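Side-chain contacts in putative uncharacterized protein (Emericella nidulans, PDB 3PGB), which probably oxidises primary amines to aldehydes as a copper amine oxidase, using a copper ion and a topaquinone made from one of its own tyrosines: residues G257-S262 with D393-S398; D220-D225 with D249-L254. All coordinates share one frame; numbering follows the deposited sequence.

Contacts 1 and 2 both rest on the five-stranded antiparallel sheet that runs in order from strand 219-223 to strand 282-284. Along the chain they come in series: contact 2 joins strand 219-223, at one edge of the sheet, to the loop just ahead of strand 255-263, and contact 1 then leads from that strand to the short helix 394-398 of the catalytic domain. Their centres lie about 12 Å apart, and they touch directly, with Ser398 CB 3.6 Å from Ile224 CG2. Contact 2 thus ties the edge strand to a nearby loop within the same part of the chain, whereas contact 1 packs the sheet against the domain that carries the copper.

Contact 1: G257-S262 with D393-S398; sequences GLYLKS and DPVQSS
A capped helix N-terminus meets a beta-sheet here: the first turn of helix 394-398, in the catalytic domain of the copper amine oxidase, packs on Tyr259 from the central strand of the five-stranded antiparallel sheet. Pro394 lies over one face of the phenol ring in a CH-pi contact, its CD 4.0 Å from the ring centroid, offset toward the rim and 19° off the normal. Val395 comes in differently, in the ring plane at the edge, where CG2 reaches Tyr259 CD1 at 3.8 Å. CG of Tyr259 stands anti to its own carbonyl carbon (chi1 -50°), a setting that sends the ring out from the strand toward the helix start. At the far end of the ring, Asp393 crosses the tyrosine at about a right angle, with CB only 3.4 Å from Tyr259 CZ and the carboxylate turned 25° from the ring plane; Tyr259 OH and Asp393 OD2 are 3.3 Å apart. The same aspartate is the N-cap, so one residue both caps the helix and packs against the hydroxyl end of the phenol. Trp237 and Met278, from the two flanking strands, pack against both Tyr259 and Pro394, and Trp565 of the second subunit also packs on Pro394. The cap itself is a bond from Gln396 N to Asp393 OD1, 2.7 Å long, received on the syn side of the carboxylate.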
loop_
_atom_site.group_PDB
_atom_site.type_symbol
_atom_site.label_atom_id
_atom_site.label_comp_id
_atom_site.label_asym_id
_atom_site.label_seq_id
_atom_site.Cartn_x
_atom_site.Cartn_y
_atom_site.Cartn_z
ATOM N N GLY A 257 7.564 -27.235 -24.746
ATOM C CA GLY A 257 7.671 -28.332 -23.778
ATOM C C GLY A 257 8.639 -29.451 -24.105
ATOM O O GLY A 257 8.532 -30.542 -23.542
ATOM N N LEU A 258 9.579 -29.190 -25.008
ATOM C CA LEU A 258 10.613 -30.152 -25.350
ATOM C C LEU A 258 11.941 -29.545 -24.934
ATOM O O LEU A 258 12.284 -28.443 -25.361
ATOM C CB LEU A 258 10.585 -30.443 -26.851
ATOM C CG LEU A 258 11.591 -31.456 -27.405
ATOM C CD1 LEU A 258 11.499 -32.797 -26.683
ATOM C CD2 LEU A 258 11.368 -31.630 -28.895
ATOM N N TYR A 259 12.680 -30.264 -24.094
ATOM C CA TYR A 259 13.884 -29.731 -23.465
ATOM C C TYR A 259 15.138 -30.482 -23.899
ATOM O O TYR A 259 15.080 -31.662 -24.253
ATOM C CB TYR A 259 13.732 -29.764 -21.951
ATOM C CG TYR A 259 12.427 -29.158 -21.486
ATOM C CD1 TYR A 259 12.357 -27.839 -21.063
ATOM C CD2 TYR A 259 11.256 -29.904 -21.493
ATOM C CE1 TYR A 259 11.163 -27.288 -20.645
ATOM C CE2 TYR A 259 10.056 -29.362 -21.084
ATOM C CZ TYR A 259 10.015 -28.056 -20.662
ATOM O OH TYR A 259 8.820 -27.536 -20.251
ATOM N N LEU A 260 16.267 -29.776 -23.864
ATOM C CA LEU A 260 17.526 -30.262 -24.422
ATOM C C LEU A 260 18.676 -29.868 -23.509
ATOM O O LEU A 260 18.959 -28.685 -23.357
ATOM C CB LEU A 260 17.744 -29.651 -25.811
ATOM C CG LEU A 260 19.113 -29.842 -26.472
ATOM C CD1 LEU A 260 19.396 -31.331 -26.691
ATOM C CD2 LEU A 260 19.188 -29.068 -27.787
ATOM N N LYS A 261 19.330 -30.862 -22.910
ATOM C CA LYS A 261 20.473 -30.622 -22.035
ATOM C C LYS A 261 21.772 -30.722 -22.835
ATOM O O LYS A 261 21.960 -31.658 -23.620
ATOM C CB LYS A 261 20.474 -31.616 -20.869
ATOM C CG LYS A 261 21.324 -31.189 -19.672
ATOM C CD LYS A 261 21.361 -32.270 -18.597
ATOM C CE LYS A 261 22.067 -31.802 -17.328
ATOM N NZ LYS A 261 22.060 -32.852 -16.262
ATOM N N SER A 262 22.657 -29.750 -22.643
ATOM C CA SER A 262 23.917 -29.682 -23.390
ATOM C C SER A 262 25.092 -29.330 -22.485
ATOM O O SER A 262 25.001 -28.407 -21.679
ATOM C CB SER A 262 23.822 -28.624 -24.494
ATOM O OG SER A 262 22.745 -28.878 -25.391
ATOM N N ASP A 393 9.865 -28.502 -14.810
ATOM C CA ASP A 393 10.714 -28.620 -15.993
ATOM C C ASP A 393 12.059 -27.937 -15.723
ATOM O O ASP A 393 12.135 -27.063 -14.871
ATOM C CB ASP A 393 10.000 -28.064 -17.236
ATOM C CG ASP A 393 10.004 -26.538 -17.315
ATOM O OD1 ASP A 393 11.097 -25.929 -17.344
ATOM O OD2 ASP A 393 8.902 -25.951 -17.411
ATOM N N PRO A 394 13.126 -28.344 -16.432
ATOM C CA PRO A 394 14.471 -27.875 -16.100
ATOM C C PRO A 394 14.783 -26.436 -16.500
ATOM O O PRO A 394 15.640 -25.805 -15.882
ATOM C CB PRO A 394 15.369 -28.819 -16.897
ATOM C CG PRO A 394 14.555 -29.189 -18.084
ATOM C CD PRO A 394 13.129 -29.220 -17.620
ATOM N N VAL A 395 14.129 -25.930 -17.537
ATOM C CA VAL A 395 14.379 -24.564 -17.976
ATOM C C VAL A 395 13.821 -23.575 -16.949
ATOM O O VAL A 395 14.563 -22.749 -16.401
ATOM C CB VAL A 395 13.798 -24.303 -19.382
ATOM C CG1 VAL A 395 13.635 -22.796 -19.640
ATOM C CG2 VAL A 395 14.690 -24.954 -20.447
ATOM N N GLN A 396 12.525 -23.677 -16.679
ATOM C CA GLN A 396 11.876 -22.801 -15.705
ATOM C C GLN A 396 12.383 -23.020 -14.295
ATOM O O GLN A 396 12.453 -22.068 -13.516
ATOM C CB GLN A 396 10.353 -22.966 -15.732
ATOM C CG GLN A 396 9.690 -22.248 -16.881
ATOM C CD GLN A 396 9.884 -20.758 -16.799
ATOM O OE1 GLN A 396 9.233 -20.082 -16.003
ATOM N NE2 GLN A 396 10.794 -20.235 -17.617
ATOM N N SER A 397 12.739 -24.260 -13.965
ATOM C CA SER A 397 13.338 -24.560 -12.659
ATOM C C SER A 397 14.660 -23.817 -12.454
ATOM O O SER A 397 14.989 -23.423 -11.343
ATOM C CB SER A 397 13.560 -26.068 -12.494
ATOM O OG SER A 397 14.190 -26.367 -11.260
ATOM N N SER A 398 15.399 -23.615 -13.536
ATOM C CA SER A 398 16.753 -23.080 -13.463
ATOM C C SER A 398 16.846 -21.571 -13.628
ATOM O O SER A 398 17.903 -21.006 -13.372
ATOM C CB SER A 398 17.621 -23.739 -14.534
ATOM O OG SER A 398 17.650 -25.150 -14.377
#

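Contact 2: D220-D225 with D249-L254; sequences DIWGID and DSETLL
Glu251 reaches from the 3-10 turn 251-253 to Trp222 on strand 219-223, where the hydrogen bond of this contact forms: Trp222 NE1 donates to Glu251 OE1 at 3.0 Å. The bond is somewhat bent, 145° at the hydrogen, with the oxygen 20° out of the indole plane and the N-H reaching OE1 on the anti side of the carboxylate. Glu251 spans the gap because its chain is extended, with CG anti to the backbone N. The second polar meeting is between acids. Asp220 OD1 lies 2.7 Å from the same Glu251 OE1, the two carboxylates turned 81° to each other, a spacing so short for two acids that one of them is probably protonated. The indole N-H would also help offset charge on OE1. Apolar contact is slight: Thr252 CG2 comes obliquely to Trp222 CZ2 at 4.5 Å, while the threonine hydroxyl is hydrogen-bonded to the backbone oxygen of Ile508. The contact joins the edge strand to the loop that leads from strand 235-242 into strand 255-263. Around this, Trp241 of the adjoining strand 235-242 stacks on Trp222 and also touches Glu251, and Tyr188 of helix 186-198 and Tyr401 of strand 400-402 pack against the indole as well.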
loop_
_atom_site.group_PDB
_atom_site.type_symbol
_atom_site.label_atom_id
_atom_site.label_comp_id
_atom_site.label_asym_id
_atom_site.label_seq_id
_atom_site.Cartn_x
_atom_site.Cartn_y
_atom_site.Cartn_z
ATOM N N ASP A 220 11.502 -21.128 -32.040
ATOM C CA ASP A 220 12.680 -20.509 -31.446
ATOM C C ASP A 220 13.226 -21.405 -30.338
ATOM O O ASP A 220 12.468 -22.141 -29.717
ATOM C CB ASP A 220 12.302 -19.140 -30.878
ATOM C CG ASP A 220 13.496 -18.231 -30.697
ATOM O OD1 ASP A 220 13.509 -17.472 -29.701
ATOM O OD2 ASP A 220 14.415 -18.265 -31.549
ATOM N N ILE A 221 14.533 -21.336 -30.097
ATOM C CA ILE A 221 15.187 -22.127 -29.052
ATOM C C ILE A 221 15.988 -21.239 -28.097
ATOM O O ILE A 221 16.874 -20.488 -28.522
ATOM C CB ILE A 221 16.165 -23.155 -29.650
ATOM C CG1 ILE A 221 15.445 -24.094 -30.622
ATOM C CG2 ILE A 221 16.839 -23.958 -28.535
ATOM C CD1 ILE A 221 16.382 -25.013 -31.372
ATOM N N TRP A 222 15.672 -21.331 -26.808
ATOM C CA TRP A 222 16.454 -20.679 -25.762
ATOM C C TRP A 222 16.085 -21.252 -24.401
ATOM O O TRP A 222 15.105 -21.993 -24.286
ATOM C CB TRP A 222 16.278 -19.157 -25.782
ATOM C CG TRP A 222 14.869 -18.667 -25.668
ATOM C CD1 TRP A 222 13.930 -18.649 -26.651
ATOM C CD2 TRP A 222 14.258 -18.066 -24.519
ATOM N NE1 TRP A 222 12.767 -18.093 -26.186
ATOM C CE2 TRP A 222 12.938 -17.728 -24.878
ATOM C CE3 TRP A 222 14.697 -17.786 -23.222
ATOM C CZ2 TRP A 222 12.048 -17.134 -23.986
ATOM C CZ3 TRP A 222 13.809 -17.194 -22.329
ATOM C CH2 TRP A 222 12.498 -16.876 -22.717
ATOM N N GLY A 223 16.865 -20.914 -23.377
ATOM C CA GLY A 223 16.723 -21.559 -22.080
ATOM C C GLY A 223 17.077 -20.739 -20.854
ATOM O O GLY A 223 16.403 -19.761 -20.531
ATOM N N ILE A 224 18.148 -21.142 -20.176
ATOM C CA ILE A 224 18.363 -20.756 -18.785
ATOM C C ILE A 224 19.329 -19.595 -18.578
ATOM O O ILE A 224 20.227 -19.358 -19.388
ATOM C CB ILE A 224 18.824 -21.968 -17.931
ATOM C CG1 ILE A 224 20.227 -22.441 -18.334
ATOM C CG2 ILE A 224 17.821 -23.089 -18.060
ATOM C CD1 ILE A 224 20.762 -23.592 -17.502
ATOM N N ASP A 225 19.111 -18.889 -17.470
ATOM C CA ASP A 225 19.991 -17.842 -16.984
ATOM C C ASP A 225 19.901 -17.894 -15.455
ATOM O O ASP A 225 18.814 -17.746 -14.896
ATOM C CB ASP A 225 19.528 -16.476 -17.509
ATOM C CG ASP A 225 20.472 -15.324 -17.126
ATOM O OD1 ASP A 225 21.437 -15.538 -16.362
ATOM O OD2 ASP A 225 20.233 -14.189 -17.597
ATOM N N ASP A 249 4.771 -8.967 -29.135
ATOM C CA ASP A 249 5.895 -9.386 -28.288
ATOM C C ASP A 249 5.473 -10.475 -27.290
ATOM O O ASP A 249 5.755 -10.388 -26.089
ATOM C CB ASP A 249 6.480 -8.167 -27.555
ATOM C CG ASP A 249 7.912 -8.387 -27.092
ATOM O OD1 ASP A 249 8.706 -8.991 -27.839
ATOM O OD2 ASP A 249 8.246 -7.942 -25.980
ATOM N N SER A 250 4.829 -11.520 -27.802
ATOM C CA SER A 250 4.146 -12.490 -26.953
ATOM C C SER A 250 4.833 -13.865 -26.841
ATOM O O SER A 250 4.218 -14.815 -26.357
ATOM C CB SER A 250 2.718 -12.668 -27.474
ATOM O OG SER A 250 2.726 -13.215 -28.782
ATOM N N GLU A 251 6.096 -13.975 -27.250
ATOM C CA GLU A 251 6.760 -15.280 -27.306
ATOM C C GLU A 251 6.887 -15.953 -25.943
ATOM O O GLU A 251 6.744 -17.174 -25.839
ATOM C CB GLU A 251 8.142 -15.179 -27.949
ATOM C CG GLU A 251 8.832 -16.546 -28.098
ATOM C CD GLU A 251 10.096 -16.496 -28.934
ATOM O OE1 GLU A 251 11.087 -17.139 -28.528
ATOM O OE2 GLU A 251 10.104 -15.814 -29.984
ATOM N N THR A 252 7.144 -15.165 -24.900
ATOM C CA THR A 252 7.283 -15.719 -23.553
ATOM C C THR A 252 5.985 -16.365 -23.029
ATOM O O THR A 252 6.010 -17.013 -21.993
ATOM C CB THR A 252 7.806 -14.670 -22.528
ATOM O OG1 THR A 252 6.785 -13.707 -22.234
ATOM C CG2 THR A 252 9.053 -13.964 -23.051
ATOM N N LEU A 253 4.869 -16.184 -23.738
ATOM C CA LEU A 253 3.628 -16.933 -23.485
ATOM C C LEU A 253 3.458 -18.192 -24.347
ATOM O O LEU A 253 2.394 -18.800 -24.317
ATOM C CB LEU A 253 2.405 -16.042 -23.723
ATOM C CG LEU A 253 2.264 -14.791 -22.855
ATOM C CD1 LEU A 253 0.939 -14.107 -23.160
ATOM C CD2 LEU A 253 2.384 -15.127 -21.373
ATOM N N LEU A 254 4.488 -18.590 -25.095
ATOM C CA LEU A 254 4.360 -19.667 -26.083
ATOM C C LEU A 254 5.376 -20.820 -25.934
ATOM O O LEU A 254 5.966 -21.252 -26.920
ATOM C CB LEU A 254 4.474 -19.066 -27.493
ATOM C CG LEU A 254 3.551 -17.884 -27.805
ATOM C CD1 LEU A 254 3.841 -17.336 -29.195
ATOM C CD2 LEU A 254 2.070 -18.279 -27.660
#